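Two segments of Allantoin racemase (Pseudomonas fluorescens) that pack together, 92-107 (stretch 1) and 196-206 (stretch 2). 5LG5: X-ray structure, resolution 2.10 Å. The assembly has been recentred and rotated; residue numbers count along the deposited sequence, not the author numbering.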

# COMPACT_ATOMS: atom_id res chain seq x y z
N VAL E 92 7.71 19.71 -18.30
CA VAL E 92 8.62 19.95 -17.20
C VAL E 92 9.10 18.60 -16.69
O VAL E 92 8.30 17.69 -16.47
CB VAL E 92 7.92 20.72 -16.06
CG1 VAL E 92 8.90 21.00 -14.92
CG2 VAL E 92 7.30 22.02 -16.59
N VAL E 93 10.40 18.41 -16.56
CA VAL E 93 10.89 17.17 -15.99
C VAL E 93 11.91 17.40 -14.90
O VAL E 93 12.85 18.18 -15.05
CB VAL E 93 11.28 16.07 -17.06
CG1 VAL E 93 11.34 16.63 -18.47
CG2 VAL E 93 12.56 15.34 -16.66
N ASP E 94 11.65 16.79 -13.76
CA ASP E 94 12.55 16.91 -12.64
C ASP E 94 13.53 15.76 -12.71
O ASP E 94 13.13 14.62 -12.99
CB ASP E 94 11.78 16.89 -11.33
CG ASP E 94 12.64 17.30 -10.18
OD1 ASP E 94 13.50 16.49 -9.76
OD2 ASP E 94 12.49 18.46 -9.75
N ILE E 95 14.80 16.04 -12.44
CA ILE E 95 15.83 15.01 -12.59
C ILE E 95 15.62 13.83 -11.65
O ILE E 95 16.09 12.73 -11.91
CB ILE E 95 17.26 15.57 -12.44
CG1 ILE E 95 17.53 16.01 -11.00
CG2 ILE E 95 17.48 16.72 -13.43
CD1 ILE E 95 18.99 16.47 -10.75
N THR E 96 14.89 14.08 -10.57
CA THR E 96 14.54 13.05 -9.60
C THR E 96 13.74 11.94 -10.26
O THR E 96 14.11 10.77 -10.23
CB THR E 96 13.67 13.63 -8.48
OG1 THR E 96 14.30 14.80 -7.92
CG2 THR E 96 13.41 12.59 -7.40
N GLU E 97 12.63 12.33 -10.86
CA GLU E 97 11.76 11.38 -11.51
C GLU E 97 12.37 10.87 -12.79
O GLU E 97 12.28 9.69 -13.10
CB GLU E 97 10.40 12.03 -11.70
CG GLU E 97 9.83 12.34 -10.32
CD GLU E 97 8.98 13.57 -10.26
OE1 GLU E 97 8.94 14.18 -9.18
OE2 GLU E 97 8.37 13.94 -11.29
N ALA E 98 13.09 11.74 -13.49
CA ALA E 98 13.80 11.31 -14.69
C ALA E 98 14.73 10.15 -14.33
O ALA E 98 14.68 9.10 -14.97
CB ALA E 98 14.58 12.45 -15.29
N ALA E 99 15.54 10.32 -13.28
CA ALA E 99 16.48 9.27 -12.90
C ALA E 99 15.77 7.97 -12.51
O ALA E 99 16.12 6.89 -13.00
CB ALA E 99 17.40 9.74 -11.78
N ALA E 100 14.76 8.07 -11.64
CA ALA E 100 14.08 6.86 -11.16
C ALA E 100 13.36 6.17 -12.30
O ALA E 100 13.45 4.96 -12.46
CB ALA E 100 13.12 7.20 -10.03
N SER E 101 12.65 6.95 -13.11
CA SER E 101 11.91 6.40 -14.22
C SER E 101 12.80 5.68 -15.24
O SER E 101 12.47 4.56 -15.69
CB SER E 101 11.06 7.49 -14.90
OG SER E 101 10.19 6.92 -15.87
N THR E 102 13.93 6.27 -15.62
CA THR E 102 14.76 5.54 -16.58
C THR E 102 15.47 4.35 -15.93
O THR E 102 15.59 3.32 -16.57
CB THR E 102 15.71 6.41 -17.48
OG1 THR E 102 17.08 6.17 -17.15
CG2 THR E 102 15.37 7.87 -17.43
N ALA E 103 15.89 4.47 -14.67
CA ALA E 103 16.50 3.33 -13.97
C ALA E 103 15.55 2.12 -13.92
O ALA E 103 15.98 0.96 -13.96
CB ALA E 103 16.94 3.73 -12.55
N MET E 104 14.26 2.40 -13.83
CA MET E 104 13.27 1.34 -13.77
C MET E 104 13.20 0.50 -15.05
O MET E 104 12.71 -0.63 -15.04
CB MET E 104 11.91 1.90 -13.37
CG MET E 104 11.79 2.19 -11.87
SD MET E 104 10.37 3.23 -11.50
CE MET E 104 9.08 2.35 -12.38
N PHE E 105 13.68 1.05 -16.17
CA PHE E 105 13.77 0.25 -17.39
C PHE E 105 14.97 -0.71 -17.37
O PHE E 105 15.06 -1.61 -18.20
CB PHE E 105 13.81 1.13 -18.64
CG PHE E 105 12.47 1.78 -18.95
CD1 PHE E 105 12.24 3.12 -18.64
CD2 PHE E 105 11.45 1.05 -19.54
CE1 PHE E 105 11.02 3.71 -18.92
CE2 PHE E 105 10.21 1.64 -19.83
CZ PHE E 105 10.00 2.96 -19.51
N LEU E 106 15.86 -0.53 -16.40
CA LEU E 106 17.16 -1.19 -16.45
C LEU E 106 17.36 -2.31 -15.44
O LEU E 106 18.32 -3.07 -15.56
CB LEU E 106 18.28 -0.16 -16.27
CG LEU E 106 18.31 0.97 -17.31
CD1 LEU E 106 19.46 1.92 -17.01
CD2 LEU E 106 18.44 0.40 -18.71
N GLY E 107 16.49 -2.39 -14.44
CA GLY E 107 16.66 -3.37 -13.39
C GLY E 107 15.42 -3.56 -12.55
O GLY E 107 14.45 -2.80 -12.65
N VAL E 196 27.18 -1.96 -12.03
CA VAL E 196 25.75 -1.84 -12.36
C VAL E 196 25.48 -0.54 -13.14
O VAL E 196 26.31 0.37 -13.10
CB VAL E 196 24.86 -1.92 -11.09
CG1 VAL E 196 25.20 -3.16 -10.29
CG2 VAL E 196 25.02 -0.67 -10.23
N PRO E 197 24.36 -0.47 -13.88
CA PRO E 197 24.05 0.80 -14.56
C PRO E 197 23.86 1.94 -13.56
O PRO E 197 23.26 1.73 -12.51
CB PRO E 197 22.71 0.52 -15.25
CG PRO E 197 22.62 -0.98 -15.35
CD PRO E 197 23.32 -1.49 -14.12
N VAL E 198 24.39 3.12 -13.88
CA VAL E 198 24.22 4.27 -13.00
C VAL E 198 23.53 5.35 -13.80
O VAL E 198 23.96 5.68 -14.91
CB VAL E 198 25.56 4.79 -12.46
CG1 VAL E 198 25.32 5.96 -11.51
CG2 VAL E 198 26.30 3.69 -11.73
N VAL E 199 22.45 5.89 -13.26
CA VAL E 199 21.69 6.88 -14.01
C VAL E 199 21.96 8.27 -13.45
O VAL E 199 21.89 8.49 -12.25
CB VAL E 199 20.19 6.56 -14.00
CG1 VAL E 199 19.44 7.58 -14.84
CG2 VAL E 199 19.96 5.17 -14.56
N ASP E 200 22.29 9.19 -14.35
CA ASP E 200 22.46 10.59 -14.03
C ASP E 200 21.15 11.27 -14.40
O ASP E 200 20.81 11.35 -15.58
CB ASP E 200 23.62 11.19 -14.85
CG ASP E 200 23.90 12.66 -14.52
OD1 ASP E 200 23.15 13.28 -13.74
OD2 ASP E 200 24.87 13.20 -15.09
N GLY E 201 20.44 11.76 -13.39
CA GLY E 201 19.14 12.39 -13.59
C GLY E 201 19.21 13.56 -14.56
O GLY E 201 18.27 13.84 -15.28
N VAL E 202 20.34 14.25 -14.57
CA VAL E 202 20.47 15.37 -15.49
C VAL E 202 20.40 14.92 -16.95
O VAL E 202 19.61 15.46 -17.73
CB VAL E 202 21.77 16.13 -15.25
CG1 VAL E 202 22.00 17.14 -16.38
CG2 VAL E 202 21.71 16.82 -13.90
N THR E 203 21.21 13.94 -17.33
CA THR E 203 21.24 13.49 -18.71
C THR E 203 20.01 12.67 -19.03
O THR E 203 19.51 12.71 -20.15
CB THR E 203 22.51 12.71 -19.05
OG1 THR E 203 22.68 11.63 -18.11
CG2 THR E 203 23.73 13.64 -19.00
N ALA E 204 19.55 11.90 -18.05
CA ALA E 204 18.28 11.21 -18.21
C ALA E 204 17.18 12.21 -18.57
O ALA E 204 16.47 12.03 -19.55
CB ALA E 204 17.91 10.46 -16.94
N ALA E 205 17.10 13.28 -17.78
CA ALA E 205 16.05 14.29 -17.96
C ALA E 205 16.10 14.94 -19.33
O ALA E 205 15.05 15.21 -19.94
CB ALA E 205 16.12 15.35 -16.87
N VAL E 206 17.32 15.19 -19.81
CA VAL E 206 17.47 15.79 -21.14
C VAL E 206 16.80 14.94 -22.19
O VAL E 206 16.04 15.45 -23.02
CB VAL E 206 18.95 15.99 -21.52
CG1 VAL E 206 19.07 16.40 -22.99
CG2 VAL E 206 19.58 17.02 -20.62

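Each stretch runs from a β-strand into an α-helix. In the first, strand 92–94 leads into a helix that begins at Ile95; in the second, a short strand at Val198 and Val199 is followed, after Asp200, by a helix that begins at Gly201 and continues later in the chain. The two helices cross almost at right angles, 83° between their N-to-C directions, and their axes approach to 7.6 Å. Such a short separation requires small residues at the crossing, and the backbones meet there through Ala99 and Gly201, whose CA atoms are 4.2 Å apart, and through Ala98 and Ala205, whose CA atoms are 5.0 Å apart.

Both helices start with the same device. Asp94 OD1 accepts from Thr96 N at 2.9 Å and from Thr96 OG1 at 2.6 Å, while Asp200 OD1 accepts from Val202 N at 3.1 Å. Aspartate suits these N-cap positions because its short carboxylate can fold back onto amides in the first turn, which have no carbonyl of a preceding turn to bind. Neither aspartate is covered by the other stretch: the side chain of Asp94 stays at least 7.2 Å from it and that of Asp200 at least 6.0 Å, so both caps lie outside the contact.

Gly201 is the tightest point. A side chain there would point toward the first helix, and an ideal CB would lie 2.5 Å from Ile95 O, a clash, and 3.4 Å from Ala99 CB. With only hydrogen in that place, Gly201 CA comes within 3.5 Å of Ile95 O in a CA-H...O contact, and Ala99 CB packs 3.7 Å from Gly201 CA. Ile95 O meanwhile accepts the helical bond from Ala99 N, at 2.8 Å.

Around this point the packing is apolar, and no hydrogen bond passes between the stretches. Ala98 CB lies 3.6 Å from Ala205 CB; methyl groups fill the narrow gap without forcing the helices apart. Ala205 CB also receives Val93 CG2 at 3.6 Å and Ile95 CG2 at 3.9 Å, so a single methyl touches both the strand and the helix of the first stretch. The longer side chain of Ile95 extends further, its CD1 reaching Val202 CG2 at 4.2 Å even though the CA-to-CB bond of Val202 points away.

Farther along the first stretch, Thr102, Ala103 and Leu106 meet Val199, and Leu106 also meets Pro197. Val199, in the t rotamer, points toward the first stretch and is the residue most covered by this contact. Its CG1 lies 3.6 Å from Thr102 OG1, and its CG2 lies 3.9 Å from Ala103 CB and 4.1 Å from Leu106 CD1. The branched valine can therefore meet several neighbours at once. Leu106 CD1 also rests 4.0 Å from Pro197 CB, where the CA atoms of Leu106 and Pro197 are 7.4 Å apart and the long leucine side chain spans the gap. Thr102 OG1 is buried without a polar partner in the model, an unsatisfied group in an otherwise largely hydrocarbon contact. Altogether the stretches bury 506 Å², counting both sides.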